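Beta-lactamase Mb2281c (Mycobacterium bovis, PDB 3I7J) probably hydrolyses beta-lactams or related amide or ester substrates with a serine nucleophile, as serine beta-lactamases do. Local coordinates at residues S80-H85 with S100-T105. Sequence-based numbering, arbitrary orientation.
Sequences SGLAMH and SNYGFT
Ser100 and Ala83 meet through a short hydrogen bond, Ser100 OG to Ala83 O at 2.6 Å. Followed outward, Ser100 CB first rests 3.4 Å from Ala83 O; OG, anti to the backbone N (chi1 175°), then donates to that carbonyl, tilted 27° from its plane, and accepts from Gly103 N at 2.9 Å. The second bond makes Ser100 the N-cap of helix 101-115, so one hydroxyl both caps the helix and ties it to the loop. Met84 O accepts two amides of the first turn: Asn101 N at 2.9 Å lies in the carbonyl plane, whereas Tyr102 N, at 3.2 Å, stands above it with the straighter N-H...O angle, 167°. The chain of selenomethionine Met84, bent at chi2 and chi3, brings SE to 4.0 Å from Ser100 CA. On the apolar side Leu82 CG lies 3.9 Å from Tyr102 CD1, at the edge of the ring, and Leu82 CD2 reaches Gly103 CA at 4.1 Å. Thus 80-85, in the loop that follows helix 72-76, is fastened by backbone carbonyls to the start of helix 101-115, whose Phe104 touches Lys43 and Val46 of helix 42-56; Lys43 is probably the lysine of an SxxK motif like that of serine beta-lactamases.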
loop_
_atom_site.group_PDB
_atom_site.type_symbol
_atom_site.label_atom_id
_atom_site.label_comp_id
_atom_site.label_asym_id
_atom_site.label_seq_id
_atom_site.Cartn_x
_atom_site.Cartn_y
_atom_site.Cartn_z
ATOM N N SER A 80 13.144 -10.046 -3.832
ATOM C CA SER A 80 14.124 -10.120 -4.917
ATOM C C SER A 80 15.578 -10.189 -4.439
ATOM O O SER A 80 16.468 -10.482 -5.234
ATOM C CB SER A 80 13.973 -8.918 -5.854
ATOM O OG SER A 80 14.384 -7.725 -5.204
ATOM N N GLY A 81 15.812 -9.928 -3.153
ATOM C CA GLY A 81 17.162 -9.962 -2.618
ATOM C C GLY A 81 17.865 -8.648 -2.885
ATOM O O GLY A 81 19.042 -8.463 -2.569
ATOM N N LEU A 82 17.120 -7.722 -3.473
ATOM C CA LEU A 82 17.625 -6.408 -3.824
ATOM C C LEU A 82 17.734 -5.503 -2.598
ATOM O O LEU A 82 16.963 -5.620 -1.643
ATOM C CB LEU A 82 16.690 -5.788 -4.858
ATOM C CG LEU A 82 17.199 -5.092 -6.117
ATOM C CD1 LEU A 82 18.489 -5.701 -6.648
ATOM C CD2 LEU A 82 16.092 -5.190 -7.144
ATOM N N ALA A 83 18.703 -4.598 -2.638
ATOM C CA ALA A 83 18.931 -3.671 -1.550
ATOM C C ALA A 83 17.764 -2.708 -1.418
ATOM O O ALA A 83 16.909 -2.606 -2.302
ATOM C CB ALA A 83 20.222 -2.887 -1.789
HETATM N N MSE A 84 17.758 -1.979 -0.311
HETATM C CA MSE A 84 16.710 -1.017 -0.020
HETATM C C MSE A 84 16.641 0.168 -0.977
HETATM O O MSE A 84 15.561 0.518 -1.451
HETATM C CB MSE A 84 16.888 -0.493 1.403
HETATM C CG MSE A 84 16.062 0.744 1.701
HETATM SE SE MSE A 84 14.167 0.377 1.753
HETATM C CE MSE A 84 14.050 0.077 3.694
ATOM N N HIS A 85 17.792 0.776 -1.257
ATOM C CA HIS A 85 17.844 1.960 -2.105
ATOM C C HIS A 85 18.550 1.845 -3.450
ATOM O O HIS A 85 18.299 2.650 -4.343
ATOM C CB HIS A 85 18.485 3.114 -1.323
ATOM C CG HIS A 85 17.797 3.431 -0.035
ATOM N ND1 HIS A 85 16.542 4.001 0.021
ATOM C CD2 HIS A 85 18.186 3.247 1.250
ATOM C CE1 HIS A 85 16.188 4.152 1.285
ATOM N NE2 HIS A 85 17.167 3.702 2.050
ATOM N N SER A 100 11.972 -2.977 0.030
ATOM C CA SER A 100 12.853 -2.267 -0.891
ATOM C C SER A 100 12.178 -1.248 -1.797
ATOM O O SER A 100 11.166 -1.543 -2.439
ATOM C CB SER A 100 13.608 -3.269 -1.767
ATOM O OG SER A 100 14.379 -2.597 -2.749
ATOM N N ASN A 101 12.740 -0.041 -1.833
ATOM C CA ASN A 101 12.230 1.007 -2.711
ATOM C C ASN A 101 12.724 0.707 -4.123
ATOM O O ASN A 101 11.950 0.764 -5.072
ATOM C CB ASN A 101 12.764 2.385 -2.316
ATOM C CG ASN A 101 12.031 2.999 -1.129
ATOM O OD1 ASN A 101 12.460 4.020 -0.606
ATOM N ND2 ASN A 101 10.926 2.387 -0.711
ATOM N N TYR A 102 14.012 0.385 -4.256
ATOM C CA TYR A 102 14.574 0.115 -5.570
ATOM C C TYR A 102 13.896 -1.082 -6.230
ATOM O O TYR A 102 13.829 -1.163 -7.458
ATOM C CB TYR A 102 16.094 -0.089 -5.484
ATOM C CG TYR A 102 16.765 -0.167 -6.841
ATOM C CD1 TYR A 102 17.095 -1.396 -7.403
ATOM C CD2 TYR A 102 16.987 0.986 -7.600
ATOM C CE1 TYR A 102 17.622 -1.482 -8.689
ATOM C CE2 TYR A 102 17.517 0.911 -8.894
ATOM C CZ TYR A 102 17.827 -0.327 -9.431
ATOM O OH TYR A 102 18.325 -0.424 -10.713
ATOM N N GLY A 103 13.391 -2.005 -5.416
ATOM C CA GLY A 103 12.687 -3.152 -5.956
ATOM C C GLY A 103 11.479 -2.661 -6.742
ATOM O O GLY A 103 11.136 -3.228 -7.778
ATOM N N PHE A 104 10.834 -1.595 -6.270
ATOM C CA PHE A 104 9.673 -1.066 -6.973
ATOM C C PHE A 104 10.076 -0.259 -8.199
ATOM O O PHE A 104 9.292 -0.125 -9.136
ATOM C CB PHE A 104 8.790 -0.220 -6.039
ATOM C CG PHE A 104 7.608 -0.974 -5.472
ATOM C CD1 PHE A 104 7.779 -2.238 -4.906
ATOM C CD2 PHE A 104 6.330 -0.423 -5.499
ATOM C CE1 PHE A 104 6.696 -2.947 -4.376
ATOM C CE2 PHE A 104 5.235 -1.120 -4.971
ATOM C CZ PHE A 104 5.423 -2.385 -4.411
ATOM N N THR A 105 11.293 0.276 -8.212
ATOM C CA THR A 105 11.726 1.021 -9.388
ATOM C C THR A 105 11.976 0.024 -10.508
ATOM O O THR A 105 11.650 0.299 -11.657
ATOM C CB THR A 105 13.020 1.824 -9.147
ATOM O OG1 THR A 105 14.066 0.924 -8.781
ATOM C CG2 THR A 105 12.822 2.839 -8.042
#